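Local structure of pirin family protein (Acinetobacter baumannii, 6D0P) at residues V72-Q77 against K247-T252; P152-D157 against L163-G168; N184-K189 against H196-P201; T206-L211 against F238-E243. The protein is a metal-binding cupin of the pirin family, probably a quercetin 2,3-dioxygenase that uses iron, seen here with manganese in its metal site. All coordinates share one frame; numbering follows the deposited sequence.

Contact 1 lies near the centre of the molecule and joins the N-terminal pirin domain to the C-terminal cupin domain; the other three belong to the C-terminal half. All four reach one antiparallel sheet, in which strands 205-210, 245-253, 183-190, 162-165 and 153-155 are successive neighbours. Contact 2 is the partly exposed hairpin at its edge, held by backbone hydrogen bonds. Contacts 3 and 4, largely buried, pack the sheet against neighbouring strands 195-199 and 237-242 of a second; contact 4 is apolar throughout, while contact 3 adds a carbonyl oxygen and an amide, with P201 exposed. Contact 1 mixes a leucine-isoleucine touch with a water-bridged tyrosine, and D187 ties contacts 1, 2 and 3 together.

Contact 1 of 4, residues V72-Q77 against K247-T252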
# COMPACT_ATOMS: atom_id res chain seq x y z
N VAL A 72 -0.65 -0.28 5.11
CA VAL A 72 0.50 -1.10 4.81
C VAL A 72 1.63 -0.17 4.39
O VAL A 72 1.48 0.57 3.41
CB VAL A 72 0.19 -2.12 3.70
CG1 VAL A 72 1.38 -3.04 3.45
CG2 VAL A 72 -1.07 -2.91 4.00
N THR A 73 2.72 -0.20 5.14
CA THR A 73 3.87 0.65 4.83
C THR A 73 5.00 -0.25 4.34
O THR A 73 5.40 -1.20 5.04
CB THR A 73 4.26 1.50 6.04
OG1 THR A 73 3.11 2.24 6.46
CG2 THR A 73 5.39 2.45 5.76
N ILE A 74 5.50 0.05 3.15
CA ILE A 74 6.54 -0.73 2.50
C ILE A 74 7.75 0.19 2.31
O ILE A 74 7.66 1.16 1.56
CB ILE A 74 6.02 -1.26 1.15
CG1 ILE A 74 4.70 -2.03 1.28
CG2 ILE A 74 7.08 -2.08 0.42
CD1 ILE A 74 4.05 -2.36 -0.07
N ALA A 75 8.87 -0.10 2.98
CA ALA A 75 10.05 0.77 2.91
C ALA A 75 10.97 0.29 1.78
O ALA A 75 11.40 -0.86 1.80
CB ALA A 75 10.79 0.76 4.24
N TYR A 76 11.30 1.17 0.83
CA TYR A 76 12.21 0.82 -0.28
C TYR A 76 13.60 1.42 -0.05
O TYR A 76 14.62 0.76 -0.31
CB TYR A 76 11.61 1.26 -1.62
CG TYR A 76 10.40 0.46 -2.04
CD1 TYR A 76 10.49 -0.90 -2.26
CD2 TYR A 76 9.17 1.06 -2.25
CE1 TYR A 76 9.38 -1.65 -2.65
CE2 TYR A 76 8.06 0.33 -2.63
CZ TYR A 76 8.17 -1.03 -2.86
OH TYR A 76 7.07 -1.74 -3.23
N GLN A 77 13.66 2.67 0.39
CA GLN A 77 14.93 3.33 0.70
C GLN A 77 14.69 4.15 1.97
O GLN A 77 13.65 4.79 2.11
CB GLN A 77 15.42 4.24 -0.43
CG GLN A 77 15.67 3.53 -1.75
CD GLN A 77 16.39 4.40 -2.75
OE1 GLN A 77 17.55 4.76 -2.57
NE2 GLN A 77 15.70 4.74 -3.83
N LYS A 247 9.82 -0.95 -11.35
CA LYS A 247 9.38 -1.25 -10.02
C LYS A 247 7.85 -1.24 -10.05
O LYS A 247 7.24 -0.23 -10.49
CB LYS A 247 9.84 -0.23 -8.97
CG LYS A 247 11.34 0.01 -8.83
CD LYS A 247 11.60 1.32 -8.06
CE LYS A 247 13.02 1.86 -8.13
NZ LYS A 247 13.12 3.19 -7.46
N PHE A 248 7.24 -2.33 -9.62
CA PHE A 248 5.78 -2.46 -9.72
C PHE A 248 5.15 -3.04 -8.45
O PHE A 248 5.83 -3.57 -7.55
CB PHE A 248 5.41 -3.41 -10.88
CG PHE A 248 5.75 -4.85 -10.60
CD1 PHE A 248 4.85 -5.69 -9.95
CD2 PHE A 248 6.97 -5.38 -10.98
CE1 PHE A 248 5.19 -7.00 -9.63
CE2 PHE A 248 7.29 -6.70 -10.70
CZ PHE A 248 6.41 -7.51 -10.02
N LEU A 249 3.84 -2.87 -8.38
CA LEU A 249 3.00 -3.60 -7.45
C LEU A 249 1.83 -4.17 -8.23
O LEU A 249 1.37 -3.57 -9.24
CB LEU A 249 2.46 -2.74 -6.31
CG LEU A 249 3.50 -2.28 -5.32
CD1 LEU A 249 3.82 -0.84 -5.58
CD2 LEU A 249 3.01 -2.47 -3.90
N VAL A 250 1.42 -5.34 -7.84
CA VAL A 250 0.17 -5.90 -8.34
C VAL A 250 -0.74 -6.08 -7.11
O VAL A 250 -0.35 -6.73 -6.14
CB VAL A 250 0.38 -7.20 -9.10
CG1 VAL A 250 -0.93 -7.89 -9.44
CG2 VAL A 250 1.21 -6.98 -10.35
N LEU A 251 -1.92 -5.50 -7.16
CA LEU A 251 -2.87 -5.55 -6.07
C LEU A 251 -4.14 -6.20 -6.58
O LEU A 251 -4.71 -5.72 -7.57
CB LEU A 251 -3.17 -4.12 -5.62
CG LEU A 251 -1.97 -3.24 -5.34
CD1 LEU A 251 -2.44 -1.82 -5.07
CD2 LEU A 251 -1.15 -3.77 -4.17
N THR A 252 -4.56 -7.29 -5.97
CA THR A 252 -5.82 -7.93 -6.38
C THR A 252 -6.62 -8.27 -5.14
O THR A 252 -6.06 -8.44 -4.04
CB THR A 252 -5.63 -9.21 -7.20
OG1 THR A 252 -5.47 -10.36 -6.36
CG2 THR A 252 -4.44 -9.13 -8.14
O HOH W 1 7.87 -2.13 -5.94
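Two partners grip the phenol oxygen of Y76: D187 OD2 on strand 183-190, and a water that donates to OH at 2.9 Å. That water also donates to F248 O, 3.0 Å away, so it bridges the tyrosine to the backbone of 247-252. The hydroxyl lies against L249 as well, 4.1 Å from L249 CD1, the tyrosine and leucine side chains each pointing at the other. Beside it I74 and L249 meet tip to tip, I74 CD1 standing 4.0 Å from L249 CD2. In I74 the CG1 branch lies beside the backbone N and the chain then extends (chi2 170°), which carries CD1 out to the leucine. This is where the pirin and C-terminal cupin domains of the bicupin fold meet, strand 69-75 of one facing strand 245-253 of the other with the CA atoms of I74 and L249 10.9 Å apart. A classic beta bulge at Y76 and Q77, both opposite E124, lies where the chain turns a corner at Y76. At the Y76 end, K247 NZ forms salt bridges with E124 and E212, while L211 packs on both Y76 and L249.

Contact 2 of 4, residues P152-D157 against L163-G168. With MG (magnesium ion), chain F.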
# COMPACT_ATOMS: atom_id res chain seq x y z
N PRO A 152 8.55 -14.04 1.10
CA PRO A 152 8.90 -14.92 -0.03
C PRO A 152 9.16 -14.07 -1.28
O PRO A 152 8.33 -13.21 -1.59
CB PRO A 152 7.69 -15.85 -0.26
CG PRO A 152 6.91 -15.72 1.01
CD PRO A 152 7.16 -14.29 1.46
N ASP A 153 10.27 -14.34 -1.95
CA ASP A 153 10.77 -13.61 -3.14
C ASP A 153 10.94 -14.61 -4.29
O ASP A 153 11.82 -15.48 -4.22
CB ASP A 153 12.13 -12.96 -2.85
CG ASP A 153 12.51 -11.83 -3.80
OD1 ASP A 153 11.69 -11.49 -4.69
OD2 ASP A 153 13.62 -11.27 -3.63
N ILE A 154 10.14 -14.46 -5.33
CA ILE A 154 10.08 -15.41 -6.40
C ILE A 154 10.82 -14.84 -7.61
O ILE A 154 10.52 -13.75 -8.03
CB ILE A 154 8.62 -15.72 -6.76
CG1 ILE A 154 7.82 -16.19 -5.54
CG2 ILE A 154 8.53 -16.70 -7.91
CD1 ILE A 154 8.38 -17.42 -4.87
N ALA A 155 11.76 -15.61 -8.17
CA ALA A 155 12.46 -15.17 -9.36
C ALA A 155 11.54 -15.41 -10.57
O ALA A 155 11.08 -16.53 -10.76
CB ALA A 155 13.77 -15.89 -9.53
N LEU A 156 11.27 -14.38 -11.35
CA LEU A 156 10.37 -14.51 -12.50
C LEU A 156 11.14 -14.89 -13.77
O LEU A 156 10.53 -15.30 -14.77
CB LEU A 156 9.64 -13.19 -12.71
CG LEU A 156 8.71 -12.77 -11.58
CD1 LEU A 156 8.15 -11.39 -11.85
CD2 LEU A 156 7.60 -13.81 -11.41
N ASP A 157 12.44 -14.65 -13.79
CA ASP A 157 13.26 -15.02 -14.93
C ASP A 157 14.70 -15.19 -14.43
O ASP A 157 14.92 -15.14 -13.22
CB ASP A 157 13.17 -13.99 -16.06
CG ASP A 157 13.51 -12.57 -15.62
OD1 ASP A 157 14.41 -12.40 -14.75
OD2 ASP A 157 12.85 -11.64 -16.16
N LEU A 163 9.44 -11.08 -7.71
CA LEU A 163 8.18 -10.71 -7.13
C LEU A 163 8.18 -11.14 -5.66
O LEU A 163 8.55 -12.29 -5.34
CB LEU A 163 7.09 -11.41 -7.95
CG LEU A 163 5.65 -11.16 -7.53
CD1 LEU A 163 4.72 -11.33 -8.71
CD2 LEU A 163 5.25 -12.09 -6.39
N ARG A 164 7.81 -10.23 -4.77
CA ARG A 164 7.69 -10.52 -3.35
C ARG A 164 6.21 -10.69 -3.01
O ARG A 164 5.37 -9.85 -3.44
CB ARG A 164 8.24 -9.38 -2.49
CG ARG A 164 9.70 -9.03 -2.77
CD ARG A 164 10.28 -8.26 -1.60
NE ARG A 164 9.55 -7.02 -1.39
CZ ARG A 164 9.75 -6.20 -0.37
NH1 ARG A 164 9.09 -5.06 -0.30
NH2 ARG A 164 10.64 -6.51 0.55
N VAL A 165 5.89 -11.75 -2.27
CA VAL A 165 4.51 -12.02 -1.91
C VAL A 165 4.25 -11.41 -0.53
O VAL A 165 4.47 -12.04 0.50
CB VAL A 165 4.21 -13.53 -1.96
CG1 VAL A 165 2.72 -13.79 -1.84
CG2 VAL A 165 4.75 -14.17 -3.23
N ILE A 166 3.82 -10.18 -0.53
CA ILE A 166 3.58 -9.48 0.73
C ILE A 166 2.31 -10.05 1.39
O ILE A 166 2.29 -10.32 2.58
CB ILE A 166 3.56 -7.96 0.51
CG1 ILE A 166 4.95 -7.47 0.10
CG2 ILE A 166 3.06 -7.24 1.75
CD1 ILE A 166 4.96 -6.04 -0.38
N ALA A 167 1.28 -10.26 0.59
CA ALA A 167 0.05 -10.88 1.03
C ALA A 167 -0.51 -11.75 -0.10
O ALA A 167 -0.33 -11.42 -1.29
CB ALA A 167 -0.97 -9.83 1.43
N GLY A 168 -1.25 -12.78 0.27
CA GLY A 168 -1.90 -13.63 -0.69
C GLY A 168 -1.08 -14.86 -1.03
O GLY A 168 -0.53 -15.55 -0.16
MG MG F . 9.47 -16.88 -15.75
O HOH W 2 10.71 -18.29 -14.89
O HOH W 3 8.21 -17.02 -14.03
O HOH W 4 8.27 -15.15 -16.56
O HOH W 5 8.15 -18.22 -16.71
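Three backbone hydrogen bonds join P152-D157 to L163-G168. I154 N gives the shortest, 2.7 Å to L163 O and almost straight at 177°, and L163 N returns the pairing to I154 O at 2.9 Å. V165 N closes the set on P152 O at 2.9 Å. P152 O also receives a CA-H...O contact from R164 CA, 3.3 Å away. I154 with L163 is thus a hydrogen-bonded pair and D153 with R164 a non-hydrogen-bonded pair of an antiparallel beta hairpin, at the outer edge of the C-terminal cupin sheet. On one face D153 lays its carboxylate near the aliphatic part of R164, with D153 OD1 3.7 Å from R164 CG, but the charged ends part: D153 OD1 is hydrogen-bonded to H162 ND1, whereas the arginine chain bends at chi3 (-61°) and leads its guanidinium away to a salt bridge with D187. The other face is apolar. I154 CG1 lies 4.3 Å from V165 CG2, and beyond the pairing L156 CD1 meets L163 CB obliquely at 4.0 Å. Y170 touches I154, L156, L163 and V165, and W186 backs L163 and V165. Just past the strand, L156 O binds a magnesium ion whose other ligands here are four waters.

Contact 3 of 4, residues N184-K189 against H196-P201; sequences NVWDGK and HTLYVP
W186 turns the edge of its six-membered ring to the backbone of Y199: CH2 stands 3.6 Å from Y199 O, a carbonyl oxygen that lies in the plane of the indole. The same ring runs alongside L198, the two side chains pointing opposite ways. In one of two modelled conformers of the leucine, CD2 comes obliquely to the ring, 4.0 Å from W186 CZ3 and almost as near to CE3, so this touch is less certain than the first. CG of the tryptophan sits beside the backbone N (chi1 -52°), which turns the ring off strand 183-190 toward 196-201. Within its own strand one face of the indole is covered by N184 CB, 3.3 Å above the plane and toward the rim, and NE1 has a weak hydrogen bond to N184 OD1, 3.2 Å long and bent to 122°. The amide of N184 is held at both ends beyond the two segments, its ND2 donating to T252 OG1 and its OD1 accepting from the backbone N of E169. ND2 also packs against P201 CD at 3.9 Å, at the exposed end of the interface. No hydrogen bond crosses between the segments; the cupin beta sandwich closes here by side-chain packing between its two sheets. Y170 meets the W186 ring edge-to-face, and L163 and V165 of strand 162-165 also touch it. Strand 183-190 runs between 162-165 and 245-253 in one sheet, while strand 195-199 borders 237-242 in the other.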
# COMPACT_ATOMS: atom_id res chain seq x y z
N ASN A 184 -4.34 -10.16 -2.74
CA ASN A 184 -2.93 -10.26 -3.07
C ASN A 184 -2.29 -8.88 -3.08
O ASN A 184 -2.85 -7.90 -3.63
CB ASN A 184 -2.69 -10.84 -4.47
CG ASN A 184 -3.02 -12.31 -4.56
OD1 ASN A 184 -2.42 -13.12 -3.85
ND2 ASN A 184 -3.94 -12.67 -5.45
N VAL A 185 -1.10 -8.82 -2.50
CA VAL A 185 -0.26 -7.65 -2.61
C VAL A 185 1.11 -8.20 -2.98
O VAL A 185 1.75 -8.91 -2.17
CB VAL A 185 -0.19 -6.78 -1.34
CG1 VAL A 185 0.84 -5.67 -1.50
CG2 VAL A 185 -1.55 -6.17 -1.00
N TRP A 186 1.50 -7.94 -4.22
CA TRP A 186 2.77 -8.39 -4.73
C TRP A 186 3.60 -7.18 -5.16
O TRP A 186 3.05 -6.25 -5.77
CB TRP A 186 2.59 -9.33 -5.94
CG TRP A 186 1.65 -10.47 -5.74
CD1 TRP A 186 1.39 -11.15 -4.59
CD2 TRP A 186 0.92 -11.14 -6.78
NE1 TRP A 186 0.49 -12.15 -4.83
CE2 TRP A 186 0.19 -12.18 -6.17
CE3 TRP A 186 0.76 -10.92 -8.16
CZ2 TRP A 186 -0.67 -13.01 -6.89
CZ3 TRP A 186 -0.09 -11.74 -8.88
CH2 TRP A 186 -0.79 -12.77 -8.25
N ASP A 187 4.89 -7.15 -4.87
CA ASP A 187 5.70 -6.04 -5.39
C ASP A 187 6.94 -6.62 -6.06
O ASP A 187 7.26 -7.80 -5.91
CB ASP A 187 6.00 -4.98 -4.31
CG ASP A 187 7.15 -5.28 -3.38
OD1 ASP A 187 7.65 -6.41 -3.42
OD2 ASP A 187 7.54 -4.37 -2.61
N GLY A 188 7.68 -5.82 -6.77
CA GLY A 188 8.89 -6.37 -7.34
C GLY A 188 9.47 -5.52 -8.44
O GLY A 188 9.17 -4.32 -8.55
N LYS A 189 10.34 -6.17 -9.21
CA LYS A 189 11.05 -5.54 -10.27
C LYS A 189 11.03 -6.45 -11.50
O LYS A 189 11.29 -7.66 -11.40
CB LYS A 189 12.49 -5.27 -9.83
CG LYS A 189 13.39 -4.65 -10.89
CD LYS A 189 14.84 -4.62 -10.43
CE LYS A 189 15.79 -4.08 -11.47
NZ LYS A 189 17.19 -4.36 -11.08
N HIS A 196 6.30 -11.55 -18.74
CA HIS A 196 5.76 -12.41 -17.69
C HIS A 196 4.23 -12.46 -17.74
O HIS A 196 3.58 -11.44 -17.92
CB HIS A 196 6.19 -11.89 -16.33
CG HIS A 196 7.64 -11.54 -16.31
ND1 HIS A 196 8.62 -12.48 -16.08
CD2 HIS A 196 8.27 -10.36 -16.54
CE1 HIS A 196 9.80 -11.91 -16.15
NE2 HIS A 196 9.61 -10.59 -16.41
N THR A 197 3.69 -13.65 -17.54
CA THR A 197 2.24 -13.85 -17.46
C THR A 197 1.88 -14.08 -16.00
O THR A 197 2.49 -14.92 -15.30
CB THR A 197 1.79 -15.01 -18.36
OG1 THR A 197 2.03 -14.59 -19.70
CG2 THR A 197 0.32 -15.36 -18.21
N LEU A 198 0.92 -13.32 -15.51
CA LEU A 198 0.48 -13.48 -14.14
C LEU A 198 -0.96 -14.01 -14.16
O LEU A 198 -1.75 -13.69 -15.06
CB LEU A 198 0.56 -12.15 -13.39
CG LEU A 198 1.97 -11.58 -13.21
CD1 LEU A 198 2.46 -10.93 -14.49
CD2 LEU A 198 1.99 -10.57 -12.07
N TYR A 199 -1.25 -14.84 -13.17
CA TYR A 199 -2.58 -15.41 -12.99
C TYR A 199 -3.15 -14.88 -11.69
O TYR A 199 -2.47 -14.89 -10.64
CB TYR A 199 -2.54 -16.93 -12.97
CG TYR A 199 -2.02 -17.50 -14.26
CD1 TYR A 199 -2.82 -17.62 -15.38
CD2 TYR A 199 -0.69 -17.88 -14.36
CE1 TYR A 199 -2.32 -18.12 -16.57
CE2 TYR A 199 -0.18 -18.39 -15.54
CZ TYR A 199 -0.99 -18.51 -16.65
OH TYR A 199 -0.46 -19.02 -17.79
N VAL A 200 -4.39 -14.41 -11.79
CA VAL A 200 -5.15 -13.77 -10.73
C VAL A 200 -6.48 -14.52 -10.58
O VAL A 200 -6.97 -15.08 -11.54
CB VAL A 200 -5.39 -12.29 -11.09
CG1 VAL A 200 -6.39 -11.60 -10.16
CG2 VAL A 200 -4.08 -11.53 -11.13
N PRO A 201 -7.04 -14.55 -9.36
CA PRO A 201 -8.33 -15.18 -9.23
C PRO A 201 -9.46 -14.50 -10.01
O PRO A 201 -9.57 -13.26 -10.07
CB PRO A 201 -8.63 -15.14 -7.72
CG PRO A 201 -7.29 -15.07 -7.08
CD PRO A 201 -6.49 -14.21 -8.03

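Contact 4 of 4, residues T206-L211 against F238-E243; sequences TLVVVL and FSLNAE
The interior of the C-terminal cupin beta sandwich is filled here by side chains from two strands on facing sheets, 205-210 and 237-242. The short segments 206-210 and 238-242 run nearly parallel, their directions 6° apart and their axes 10.9 Å apart at closest approach. Such a spacing excludes backbone pairing, and no hydrogen bond joins them; T206, V208, F238 and L240 bridge the gap, all four buried. F238 takes the centre. Its CG stands between the backbone N and the carbonyl carbon (chi1 65°), a crowded position that sends the ring across to the opposite strand, where it comes up against two methyl groups. Both methyls stand on the same side of the ring plane and meet it obliquely, T206 CG2 3.8 Å from F238 CE1 and V208 CG2 3.7 Å from F238 CE2. The valine runs antiparallel to the phenylalanine side chain and alongside it. The threonine divides its roles: OG1 turns back to hydrogen-bond with H204 O, while CG2, anti to the backbone N, serves the apolar contact. V200 and L231 also touch F238, and V215 and V217 of strand 214-217 lie on L240, so the cluster continues into neighbouring strands of both sheets. V208 splits its two branches between the aromatic ring and the leucine, CG2 going to F238 and CG1 to L240. This last pair meets tip to tip, V208 CG1 lying 4.1 Å from L240 CD2.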
# COMPACT_ATOMS: atom_id res chain seq x y z
N THR A 206 -8.15 -5.98 -9.96
CA THR A 206 -6.78 -6.17 -10.35
C THR A 206 -6.20 -4.82 -10.74
O THR A 206 -6.65 -4.20 -11.73
CB THR A 206 -6.67 -7.17 -11.51
OG1 THR A 206 -7.24 -8.42 -11.13
CG2 THR A 206 -5.23 -7.39 -11.92
N LEU A 207 -5.28 -4.34 -9.92
CA LEU A 207 -4.62 -3.07 -10.15
C LEU A 207 -3.13 -3.31 -10.41
O LEU A 207 -2.48 -4.04 -9.64
CB LEU A 207 -4.80 -2.19 -8.91
CG LEU A 207 -6.23 -2.04 -8.41
CD1 LEU A 207 -6.24 -1.29 -7.10
CD2 LEU A 207 -7.10 -1.33 -9.46
N VAL A 208 -2.61 -2.74 -11.49
CA VAL A 208 -1.18 -2.81 -11.81
C VAL A 208 -0.60 -1.43 -11.56
O VAL A 208 -1.01 -0.45 -12.19
CB VAL A 208 -0.92 -3.26 -13.26
CG1 VAL A 208 0.57 -3.26 -13.60
CG2 VAL A 208 -1.56 -4.62 -13.50
N VAL A 209 0.26 -1.35 -10.57
CA VAL A 209 0.87 -0.08 -10.18
C VAL A 209 2.32 -0.07 -10.68
O VAL A 209 3.08 -0.98 -10.37
CB VAL A 209 0.81 0.14 -8.67
CG1 VAL A 209 1.45 1.48 -8.27
CG2 VAL A 209 -0.61 0.07 -8.15
N VAL A 210 2.64 0.93 -11.49
CA VAL A 210 3.97 1.12 -11.97
C VAL A 210 4.56 2.30 -11.20
O VAL A 210 4.14 3.42 -11.39
CB VAL A 210 4.01 1.34 -13.49
CG1 VAL A 210 5.43 1.55 -14.00
CG2 VAL A 210 3.34 0.19 -14.22
N LEU A 211 5.51 2.03 -10.31
CA LEU A 211 6.12 3.08 -9.53
C LEU A 211 7.15 3.84 -10.36
O LEU A 211 7.19 5.09 -10.34
CB LEU A 211 6.77 2.48 -8.29
CG LEU A 211 5.84 1.74 -7.34
CD1 LEU A 211 6.64 1.09 -6.22
CD2 LEU A 211 4.77 2.66 -6.77
N PHE A 238 -3.08 -11.93 -17.23
CA PHE A 238 -2.59 -10.81 -17.97
C PHE A 238 -1.07 -10.94 -18.05
O PHE A 238 -0.46 -11.71 -17.29
CB PHE A 238 -3.02 -9.48 -17.34
CG PHE A 238 -2.46 -9.19 -15.97
CD1 PHE A 238 -3.06 -9.71 -14.84
CD2 PHE A 238 -1.33 -8.39 -15.82
CE1 PHE A 238 -2.54 -9.46 -13.57
CE2 PHE A 238 -0.83 -8.12 -14.56
CZ PHE A 238 -1.43 -8.65 -13.43
N SER A 239 -0.48 -10.17 -18.95
CA SER A 239 0.96 -10.22 -19.16
C SER A 239 1.57 -8.83 -18.96
O SER A 239 0.93 -7.78 -19.21
CB SER A 239 1.30 -10.76 -20.53
OG SER A 239 0.96 -9.85 -21.57
N LEU A 240 2.82 -8.84 -18.53
CA LEU A 240 3.61 -7.64 -18.38
C LEU A 240 4.94 -7.86 -19.12
O LEU A 240 5.60 -8.90 -18.96
CB LEU A 240 3.88 -7.36 -16.90
CG LEU A 240 2.69 -7.01 -16.01
CD1 LEU A 240 3.16 -6.76 -14.59
CD2 LEU A 240 1.96 -5.78 -16.53
N ASN A 241 5.33 -6.88 -19.91
CA ASN A 241 6.56 -6.96 -20.70
C ASN A 241 7.32 -5.66 -20.47
O ASN A 241 6.85 -4.60 -20.90
CB ASN A 241 6.23 -7.17 -22.19
CG ASN A 241 7.41 -7.70 -22.99
OD1 ASN A 241 8.53 -7.77 -22.50
ND2 ASN A 241 7.14 -8.08 -24.23
N ALA A 242 8.45 -5.71 -19.78
CA ALA A 242 9.18 -4.48 -19.43
C ALA A 242 9.97 -3.90 -20.62
O ALA A 242 10.77 -4.57 -21.25
CB ALA A 242 10.09 -4.77 -18.27
N GLU A 243 9.82 -2.59 -20.83
CA GLU A 243 10.57 -1.84 -21.85
C GLU A 243 11.78 -1.16 -21.19
O GLU A 243 12.72 -0.72 -21.87
CB GLU A 243 9.66 -0.82 -22.53
CG GLU A 243 8.46 -1.45 -23.23
CD GLU A 243 8.75 -1.95 -24.64
OE1 GLU A 243 9.92 -2.25 -24.94
OE2 GLU A 243 7.79 -2.06 -25.44